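Local coordinates for cell death abnormality protein 2 (Caenorhabditis elegans, PDB 3QWX) that acts as a signalling adaptor of the CRK family, required for engulfment of cell corpses and for cell migration, including that of the gonadal distal tip cells, at residues A[39-44]-A[48-53]; A[135-140]-A[168-173]; A[87-92]-A[97-102]. One frame throughout, in Å; residues are numbered along the deposited sequence.

Contact 1 (A[39-44]-A[48-53]). With SO4 (sulfate ion), chain B.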
loop_
_atom_site.group_PDB
_atom_site.type_symbol
_atom_site.label_atom_id
_atom_site.label_comp_id
_atom_site.label_asym_id
_atom_site.label_seq_id
_atom_site.Cartn_x
_atom_site.Cartn_y
_atom_site.Cartn_z
ATOM N N LEU A 39 3.791 -2.316 -4.554
ATOM C CA LEU A 39 3.192 -1.786 -3.346
ATOM C C LEU A 39 4.215 -0.971 -2.586
ATOM O O LEU A 39 5.422 -1.062 -2.842
ATOM C CB LEU A 39 2.638 -2.909 -2.469
ATOM C CG LEU A 39 3.584 -4.031 -2.023
ATOM C CD1 LEU A 39 4.462 -3.596 -0.848
ATOM C CD2 LEU A 39 2.748 -5.247 -1.635
ATOM N N MET A 40 3.725 -0.171 -1.649
ATOM C CA MET A 40 4.593 0.512 -0.714
ATOM C C MET A 40 4.393 -0.054 0.680
ATOM O O MET A 40 3.352 -0.624 0.984
ATOM C CB MET A 40 4.336 2.016 -0.725
ATOM C CG MET A 40 5.049 2.720 -1.885
ATOM S SD MET A 40 4.690 4.467 -1.837
ATOM C CE MET A 40 5.531 4.970 -0.337
ATOM N N ARG A 41 5.416 0.093 1.507
ATOM C CA ARG A 41 5.420 -0.468 2.852
ATOM C C ARG A 41 6.483 0.259 3.650
ATOM O O ARG A 41 7.199 1.105 3.112
ATOM C CB ARG A 41 5.747 -1.961 2.816
ATOM C CG ARG A 41 7.092 -2.262 2.199
ATOM C CD ARG A 41 7.396 -3.748 2.118
ATOM N NE ARG A 41 8.648 -3.950 1.385
ATOM C CZ ARG A 41 9.856 -3.780 1.914
ATOM N NH1 ARG A 41 9.972 -3.420 3.180
ATOM N NH2 ARG A 41 10.949 -3.960 1.181
ATOM N N ASP A 42 6.612 -0.086 4.925
ATOM C CA ASP A 42 7.696 0.467 5.729
ATOM C C ASP A 42 9.041 -0.196 5.436
ATOM O O ASP A 42 9.123 -1.405 5.222
ATOM C CB ASP A 42 7.344 0.378 7.217
ATOM C CG ASP A 42 6.102 1.168 7.548
ATOM O OD1 ASP A 42 6.041 2.342 7.140
ATOM O OD2 ASP A 42 5.179 0.618 8.178
ATOM N N SER A 43 10.098 0.607 5.417
ATOM C CA SER A 43 11.449 0.074 5.349
ATOM C C SER A 43 11.915 -0.443 6.718
ATOM O O SER A 43 11.348 -0.094 7.748
ATOM C CB SER A 43 12.409 1.160 4.854
ATOM O OG SER A 43 13.749 0.727 4.905
ATOM N N SER A 44 12.963 -1.259 6.722
ATOM C CA SER A 44 13.613 -1.651 7.970
ATOM C C SER A 44 14.312 -0.433 8.584
ATOM O O SER A 44 14.655 -0.420 9.769
ATOM C CB SER A 44 14.611 -2.794 7.739
ATOM O OG SER A 44 15.685 -2.408 6.892
ATOM N N GLU A 48 11.768 5.601 6.754
ATOM C CA GLU A 48 11.844 5.420 5.309
ATOM C C GLU A 48 10.696 4.535 4.812
ATOM O O GLU A 48 10.069 3.808 5.587
ATOM C CB GLU A 48 13.194 4.832 4.885
ATOM C CG GLU A 48 14.437 5.522 5.472
ATOM C CD GLU A 48 14.627 6.965 5.009
ATOM O OE1 GLU A 48 13.621 7.682 4.783
ATOM O OE2 GLU A 48 15.793 7.384 4.888
ATOM N N TYR A 49 10.409 4.628 3.518
ATOM C CA TYR A 49 9.464 3.729 2.882
ATOM C C TYR A 49 10.220 2.832 1.932
ATOM O O TYR A 49 11.327 3.141 1.513
ATOM C CB TYR A 49 8.379 4.493 2.115
ATOM C CG TYR A 49 7.416 5.257 2.988
ATOM C CD1 TYR A 49 6.597 4.598 3.902
ATOM C CD2 TYR A 49 7.298 6.637 2.884
ATOM C CE1 TYR A 49 5.707 5.293 4.693
ATOM C CE2 TYR A 49 6.411 7.340 3.673
ATOM C CZ TYR A 49 5.619 6.667 4.580
ATOM O OH TYR A 49 4.729 7.371 5.360
ATOM N N SER A 50 9.603 1.713 1.593
ATOM C CA SER A 50 10.137 0.814 0.596
ATOM C C SER A 50 9.085 0.627 -0.470
ATOM O O SER A 50 7.910 0.465 -0.164
ATOM C CB SER A 50 10.477 -0.545 1.210
ATOM O OG SER A 50 11.735 -0.513 1.845
ATOM N N LEU A 51 9.529 0.660 -1.719
ATOM C CA LEU A 51 8.707 0.347 -2.864
ATOM C C LEU A 51 9.125 -1.043 -3.327
ATOM O O LEU A 51 10.294 -1.259 -3.643
ATOM C CB LEU A 51 8.970 1.375 -3.975
ATOM C CG LEU A 51 8.286 1.206 -5.328
ATOM C CD1 LEU A 51 6.768 1.377 -5.226
ATOM C CD2 LEU A 51 8.868 2.199 -6.315
ATOM N N THR A 52 8.176 -1.971 -3.370
ATOM C CA THR A 52 8.421 -3.345 -3.837
ATOM C C THR A 52 7.648 -3.612 -5.139
ATOM O O THR A 52 6.444 -3.361 -5.210
ATOM C CB THR A 52 8.032 -4.409 -2.747
ATOM O OG1 THR A 52 8.724 -4.123 -1.527
ATOM C CG2 THR A 52 8.399 -5.823 -3.198
ATOM N N VAL A 53 8.354 -4.113 -6.157
ATOM C CA VAL A 53 7.828 -4.227 -7.520
ATOM C C VAL A 53 8.161 -5.582 -8.169
ATOM O O VAL A 53 9.278 -6.075 -8.059
ATOM C CB VAL A 53 8.393 -3.107 -8.449
ATOM C CG1 VAL A 53 7.543 -2.956 -9.705
ATOM C CG2 VAL A 53 8.473 -1.784 -7.723
HETATM S S SO4 B . 13.838 -3.092 3.822
HETATM O O1 SO4 B . 12.554 -3.142 4.517
HETATM O O2 SO4 B . 14.760 -4.021 4.466
HETATM O O3 SO4 B . 13.701 -3.470 2.417
HETATM O O4 SO4 B . 14.351 -1.731 3.879
#

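Contact 2 (A[135-140]-A[168-173])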
loop_
_atom_site.group_PDB
_atom_site.type_symbol
_atom_site.label_atom_id
_atom_site.label_comp_id
_atom_site.label_asym_id
_atom_site.label_seq_id
_atom_site.Cartn_x
_atom_site.Cartn_y
_atom_site.Cartn_z
ATOM N N LEU A 135 -10.086 0.605 10.707
ATOM C CA LEU A 135 -10.772 1.226 9.585
ATOM C C LEU A 135 -12.166 1.663 10.030
ATOM O O LEU A 135 -13.047 0.819 10.213
ATOM C CB LEU A 135 -10.872 0.236 8.416
ATOM C CG LEU A 135 -11.660 0.693 7.185
ATOM C CD1 LEU A 135 -10.974 1.891 6.497
ATOM C CD2 LEU A 135 -11.875 -0.444 6.205
ATOM N N PRO A 136 -12.361 2.978 10.238
ATOM C CA PRO A 136 -13.690 3.464 10.642
ATOM C C PRO A 136 -14.672 3.238 9.511
ATOM O O PRO A 136 -14.282 3.273 8.346
ATOM C CB PRO A 136 -13.475 4.968 10.842
ATOM C CG PRO A 136 -11.982 5.150 10.964
ATOM C CD PRO A 136 -11.388 4.076 10.104
ATOM N N PHE A 137 -15.928 2.979 9.842
ATOM C CA PHE A 137 -16.950 2.852 8.816
ATOM C C PHE A 137 -18.327 3.210 9.349
ATOM O O PHE A 137 -18.537 3.329 10.568
ATOM C CB PHE A 137 -16.955 1.448 8.186
ATOM C CG PHE A 137 -17.148 0.330 9.170
ATOM C CD1 PHE A 137 -16.055 -0.287 9.759
ATOM C CD2 PHE A 137 -18.416 -0.129 9.480
ATOM C CE1 PHE A 137 -16.222 -1.320 10.658
ATOM C CE2 PHE A 137 -18.599 -1.165 10.390
ATOM C CZ PHE A 137 -17.507 -1.763 10.975
ATOM N N GLU A 138 -19.261 3.371 8.422
ATOM C CA GLU A 138 -20.628 3.762 8.750
ATOM C C GLU A 138 -21.525 2.523 8.816
ATOM O O GLU A 138 -21.206 1.490 8.234
ATOM C CB GLU A 138 -21.155 4.754 7.704
ATOM C CG GLU A 138 -20.438 6.120 7.697
ATOM C CD GLU A 138 -20.884 7.001 6.545
ATOM O OE1 GLU A 138 -22.100 7.057 6.289
ATOM O OE2 GLU A 138 -20.026 7.624 5.879
ATOM N N GLN A 139 -22.637 2.615 9.536
ATOM C CA GLN A 139 -23.579 1.512 9.544
ATOM C C GLN A 139 -24.118 1.397 8.130
ATOM O O GLN A 139 -24.439 2.406 7.509
ATOM C CB GLN A 139 -24.735 1.769 10.503
ATOM C CG GLN A 139 -25.774 0.656 10.501
ATOM C CD GLN A 139 -26.852 0.891 11.534
ATOM O OE1 GLN A 139 -27.572 1.887 11.469
ATOM N NE2 GLN A 139 -26.957 -0.016 12.506
ATOM N N GLY A 140 -24.201 0.170 7.627
ATOM C CA GLY A 140 -24.684 -0.063 6.277
ATOM C C GLY A 140 -23.601 0.037 5.214
ATOM O O GLY A 140 -23.867 -0.208 4.041
ATOM N N ALA A 168 -15.226 -8.062 14.023
ATOM C CA ALA A 168 -16.045 -9.055 13.330
ATOM C C ALA A 168 -17.526 -8.961 13.703
ATOM O O ALA A 168 -18.405 -9.248 12.874
ATOM C CB ALA A 168 -15.511 -10.456 13.586
ATOM N N ASN A 169 -17.806 -8.548 14.939
ATOM C CA ASN A 169 -19.193 -8.405 15.404
ATOM C C ASN A 169 -19.875 -7.110 14.939
ATOM O O ASN A 169 -21.012 -6.820 15.322
ATOM C CB ASN A 169 -19.293 -8.580 16.927
ATOM C CG ASN A 169 -18.537 -7.512 17.706
ATOM O OD1 ASN A 169 -19.001 -7.037 18.750
ATOM N ND2 ASN A 169 -17.366 -7.151 17.224
ATOM N N TYR A 170 -19.179 -6.340 14.101
ATOM C CA TYR A 170 -19.735 -5.107 13.563
ATOM C C TYR A 170 -20.061 -5.244 12.064
ATOM O O TYR A 170 -20.521 -4.293 11.434
ATOM C CB TYR A 170 -18.754 -3.949 13.762
ATOM C CG TYR A 170 -18.832 -3.212 15.084
ATOM C CD1 TYR A 170 -18.673 -3.881 16.301
ATOM C CD2 TYR A 170 -19.000 -1.827 15.110
ATOM C CE1 TYR A 170 -18.719 -3.194 17.513
ATOM C CE2 TYR A 170 -19.038 -1.127 16.307
ATOM C CZ TYR A 170 -18.901 -1.811 17.507
ATOM O OH TYR A 170 -18.944 -1.100 18.685
ATOM N N VAL A 171 -19.795 -6.417 11.496
ATOM C CA VAL A 171 -20.067 -6.648 10.090
ATOM C C VAL A 171 -20.895 -7.912 9.839
ATOM O O VAL A 171 -20.877 -8.857 10.629
ATOM C CB VAL A 171 -18.757 -6.701 9.246
ATOM C CG1 VAL A 171 -18.026 -5.378 9.326
ATOM C CG2 VAL A 171 -17.864 -7.824 9.716
ATOM N N GLN A 172 -21.605 -7.918 8.719
ATOM C CA GLN A 172 -22.415 -9.053 8.307
ATOM C C GLN A 172 -22.258 -9.338 6.813
ATOM O O GLN A 172 -22.216 -8.407 6.010
ATOM C CB GLN A 172 -23.875 -8.726 8.587
ATOM C CG GLN A 172 -24.862 -9.713 8.015
ATOM C CD GLN A 172 -26.287 -9.252 8.250
ATOM O OE1 GLN A 172 -26.515 -8.116 8.682
ATOM N NE2 GLN A 172 -27.255 -10.127 7.968
ATOM N N ILE A 173 -22.202 -10.613 6.438
ATOM C CA ILE A 173 -22.173 -10.990 5.020
ATOM C C ILE A 173 -23.295 -10.282 4.260
ATOM O O ILE A 173 -24.448 -10.276 4.700
ATOM C CB ILE A 173 -22.296 -12.516 4.824
ATOM C CG1 ILE A 173 -21.763 -12.942 3.445
ATOM C CG2 ILE A 173 -23.733 -12.980 5.060
ATOM C CD1 ILE A 173 -22.670 -12.598 2.257
#

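Contact 3 (A[87-92]-A[97-102])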
loop_
_atom_site.group_PDB
_atom_site.type_symbol
_atom_site.label_atom_id
_atom_site.label_comp_id
_atom_site.label_asym_id
_atom_site.label_seq_id
_atom_site.Cartn_x
_atom_site.Cartn_y
_atom_site.Cartn_z
ATOM N N GLN A 87 18.125 9.652 -7.557
ATOM C CA GLN A 87 17.142 10.494 -8.223
ATOM C C GLN A 87 16.225 11.140 -7.194
ATOM O O GLN A 87 15.589 10.451 -6.390
ATOM C CB GLN A 87 16.324 9.689 -9.223
ATOM C CG GLN A 87 17.144 9.030 -10.316
ATOM C CD GLN A 87 16.294 8.141 -11.197
ATOM O OE1 GLN A 87 15.372 8.613 -11.861
ATOM N NE2 GLN A 87 16.591 6.846 -11.199
ATOM N N SER A 88 16.157 12.464 -7.225
ATOM C CA SER A 88 15.381 13.219 -6.254
ATOM C C SER A 88 14.050 13.641 -6.837
ATOM O O SER A 88 13.949 13.924 -8.033
ATOM C CB SER A 88 16.169 14.443 -5.780
ATOM O OG SER A 88 17.439 14.049 -5.280
ATOM N N PHE A 89 13.030 13.657 -5.981
ATOM C CA PHE A 89 11.690 14.077 -6.356
ATOM C C PHE A 89 11.107 14.986 -5.294
ATOM O O PHE A 89 11.447 14.860 -4.123
ATOM C CB PHE A 89 10.796 12.850 -6.603
ATOM C CG PHE A 89 11.295 11.983 -7.715
ATOM C CD1 PHE A 89 12.115 10.894 -7.451
ATOM C CD2 PHE A 89 11.008 12.300 -9.033
ATOM C CE1 PHE A 89 12.615 10.112 -8.490
ATOM C CE2 PHE A 89 11.496 11.522 -10.079
ATOM C CZ PHE A 89 12.297 10.421 -9.804
ATOM N N PRO A 90 10.232 15.924 -5.702
ATOM C CA PRO A 90 9.667 16.874 -4.735
ATOM C C PRO A 90 8.839 16.166 -3.671
ATOM O O PRO A 90 8.823 16.589 -2.514
ATOM C CB PRO A 90 8.768 17.758 -5.602
ATOM C CG PRO A 90 9.379 17.693 -6.956
ATOM C CD PRO A 90 9.885 16.278 -7.088
ATOM N N ASP A 91 8.166 15.090 -4.074
ATOM C CA ASP A 91 7.315 14.321 -3.173
ATOM C C ASP A 91 7.151 12.877 -3.676
ATOM O O ASP A 91 7.665 12.514 -4.740
ATOM C CB ASP A 91 5.950 15.020 -2.973
ATOM C CG ASP A 91 5.227 15.354 -4.308
ATOM O OD1 ASP A 91 5.373 14.623 -5.314
ATOM O OD2 ASP A 91 4.479 16.355 -4.345
ATOM N N ILE A 92 6.452 12.059 -2.897
ATOM C CA ILE A 92 6.212 10.671 -3.264
ATOM C C ILE A 92 5.290 10.530 -4.495
ATOM O O ILE A 92 5.496 9.651 -5.325
ATOM C CB ILE A 92 5.689 9.841 -2.043
ATOM C CG1 ILE A 92 6.796 9.689 -0.987
ATOM C CG2 ILE A 92 5.188 8.473 -2.488
ATOM C CD1 ILE A 92 6.320 9.155 0.371
ATOM N N ASN A 97 4.622 8.840 -10.047
ATOM C CA ASN A 97 4.283 9.234 -11.416
ATOM C C ASN A 97 5.451 9.025 -12.371
ATOM O O ASN A 97 5.286 8.520 -13.492
ATOM C CB ASN A 97 3.874 10.700 -11.476
ATOM C CG ASN A 97 3.551 11.146 -12.887
ATOM O OD1 ASN A 97 2.503 10.789 -13.434
ATOM N ND2 ASN A 97 4.450 11.925 -13.486
ATOM N N HIS A 98 6.636 9.430 -11.926
ATOM C CA HIS A 98 7.821 9.375 -12.775
ATOM C C HIS A 98 8.059 7.948 -13.276
ATOM O O HIS A 98 8.445 7.731 -14.424
ATOM C CB HIS A 98 9.043 9.893 -12.002
ATOM C CG HIS A 98 10.328 9.811 -12.768
ATOM N ND1 HIS A 98 10.746 10.801 -13.627
ATOM C CD2 HIS A 98 11.287 8.855 -12.800
ATOM C CE1 HIS A 98 11.908 10.464 -14.157
ATOM N NE2 HIS A 98 12.260 9.290 -13.669
ATOM N N PHE A 99 7.823 6.964 -12.415
ATOM C CA PHE A 99 8.161 5.589 -12.775
ATOM C C PHE A 99 7.008 4.827 -13.443
ATOM O O PHE A 99 7.074 3.619 -13.628
ATOM C CB PHE A 99 8.763 4.838 -11.578
ATOM C CG PHE A 99 10.170 5.290 -11.236
ATOM C CD1 PHE A 99 11.240 4.912 -12.027
ATOM C CD2 PHE A 99 10.411 6.093 -10.128
ATOM C CE1 PHE A 99 12.530 5.315 -11.726
ATOM C CE2 PHE A 99 11.701 6.517 -9.815
ATOM C CZ PHE A 99 12.764 6.121 -10.614
ATOM N N LYS A 100 5.964 5.553 -13.823
ATOM C CA LYS A 100 4.959 5.014 -14.727
ATOM C C LYS A 100 5.542 4.873 -16.129
ATOM O O LYS A 100 5.202 3.943 -16.855
ATOM C CB LYS A 100 3.729 5.925 -14.797
ATOM C CG LYS A 100 2.762 5.827 -13.627
ATOM C CD LYS A 100 1.497 6.602 -13.969
ATOM C CE LYS A 100 0.432 6.479 -12.908
ATOM N NZ LYS A 100 -0.791 7.224 -13.314
ATOM N N MET A 101 6.414 5.802 -16.500
ATOM C CA MET A 101 6.889 5.911 -17.885
ATOM C C MET A 101 8.403 5.812 -18.006
ATOM O O MET A 101 8.966 6.082 -19.069
ATOM C CB MET A 101 6.415 7.223 -18.526
ATOM C CG MET A 101 4.914 7.292 -18.810
ATOM S SD MET A 101 4.313 5.997 -19.927
ATOM C CE MET A 101 4.825 6.651 -21.520
ATOM N N ARG A 102 9.054 5.457 -16.906
ATOM C CA ARG A 102 10.497 5.252 -16.862
ATOM C C ARG A 102 10.671 4.005 -15.993
ATOM O O ARG A 102 9.905 3.803 -15.046
ATOM C CB ARG A 102 11.174 6.466 -16.204
ATOM C CG ARG A 102 12.440 6.990 -16.877
ATOM C CD ARG A 102 12.149 7.881 -18.095
ATOM N NE ARG A 102 11.602 7.136 -19.233
ATOM C CZ ARG A 102 12.185 7.025 -20.430
ATOM N NH1 ARG A 102 11.588 6.333 -21.384
ATOM N NH2 ARG A 102 13.353 7.604 -20.681
HETATM O O HOH W 1 14.514 7.659 -14.419
#

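Contact 1 (A[39-44]-A[48-53])
The R41 guanidinium is covered on one face by S50 CB, 3.3 Å above the plane and over its centre. At its edge, near the plane, lie T52 OG1 and a bound sulfate. R41 NE donates to T52 OG1 over 2.9 Å with an N-H...O angle of 159°, which fixes the rotation of the group and leaves the two terminal nitrogens for the anion: NH1 reaches sulfate O1 at 2.9 Å and NH2 reaches O3 at 3.1 Å. CG of R41 stands between its backbone N and carbonyl carbon (chi1 59°), and the extended chain beyond runs over S50 toward T52. The Y49 ring has R41 O at its edge, 3.6 Å from CD1. M40 CE comes obliquely to Y49, 3.8 Å from CB, while D42 lies beside that ring and bonds through OD1 to Y15.

The side chains rise from strands 39-42 and 49-53 of an antiparallel hairpin, R41, S50 and T52 on one face and M40 with L51 on the other, with reciprocal N-H...O bonds in the L39-T52 and R41-S50 pairs. S43 OG gives sulfate O4 a 2.7 Å bond; S44 adds its N and OG, and R21 another arginine. R41 occupies the arginine position of the SH2 signature sequence. Sulfate, probably from the crystallisation liquor, therefore most likely marks the phosphotyrosine phosphate site, where positive charge and hydroxyl donors would stabilise a dianion.

Contact 2 (A[135-140]-A[168-173])
From the loop 135-140, F137 reaches with the end of its ring, CZ, to Y170 and V171, and apolar contact accounts for the side-chain meeting. CZ lies 3.8 Å from Y170 CB, which sits at the edge of the F137 ring, near its plane. The same CZ is 4.0 Å from V171 CG1, which approaches obliquely. With CG between the backbone N and the carbonyl carbon (chi1 57°), F137 sends its ring across to the other segment, and the F137 and Y170 side chains cross at a slant. Y170 thus offers its methylene to F137, while V171 contributes one methyl branch. The interface is small, 107 Å² summed over both sides.

A second kind of approach involves the backbone: F137 CE2 is 3.8 Å from Y170 O, a carbon-to-carbonyl proximity. No hydrogen bond spans the two segments. Within 168-173, V171 N makes a weak 3.4 Å bond to A168 O, as expected where the 3-10 turn 168-170 passes into strand 171-173.

Polar tethers come from elsewhere in the fold. The F137 backbone pairs with F127 and that of Y170 with T124, while the F137 ring also touches V166 and V171 touches W154.

Both segments belong to the first SH3 domain of the protein, where 135-140 lies in the loop between strands 119-123 and 142-147. The sequence and 3-10 geometry of 168-170 match the SH3 turn whose tyrosine generally lines the groove for proline-rich ligands, so Y170 probably does likewise. The chemistry implies that nonpolar contact, without a directional bond, joins F137 to the base of that tyrosine, while the backbone hydrogen bonds of both residues go to partners outside the two segments.

Contact 3 (A[87-92]-A[97-102])
An aromatic cluster of F89, H98 and F99 joins the short strand 87-89 of the SH2 domain to the C-terminal end of the helix 92-98 that follows it. F89 CE2 lies over one face of the H98 imidazole, offset toward its rim, and is 3.4 Å from H98 CG. The two rings are nonetheless oblique, with centroids 4.9 Å apart and planes at 52°. F89 also meets F99, CE1 to CE2 at 3.9 Å, and these rings too are oblique, their planes 66° apart. H98 has CG anti to its backbone N (chi1 177°), which carries the imidazole toward F89, while its CD2 sits over the centre of the F99 ring.

The polar link is a water that donates to Q87 OE1 over 2.9 Å and is hydrogen-bonded to H98 NE2, also at 2.9 Å. It lies at the imidazole edge, in the ring plane, and so bridges two side chains whose own polar atoms, Q87 OE1 and H98 NE2, are 3.7 Å apart.

F89 is also held by backbone pairing with V82 of strand 82-84, D91 caps the start of helix 92-98 through A94 N, and beyond its end the F99 backbone bonds to L109.

Contacts 1 and 3 belong to the SH2 domain, contact 2 to the first SH3 domain, which follows it in this N-terminal piece of the protein; the order along the chain is 1, 3, 2. Centres of contacts 1 and 3 are 15 Å apart, and both reach the same mixed sheet. They touch directly through I92 at the start of helix 92-98: its CD1 is 3.7 Å from Y49 CD2, and M40 SD also packs against it. Contact 2, centred 29 Å from contact 1 and 37 Å from contact 3, joins a loop to strand 171-173, outermost in a separate antiparallel sheet, and its preceding 3-10 turn. This spacing fits an adaptor whose probable phosphotyrosine site and proline-rich groove occupy different modules.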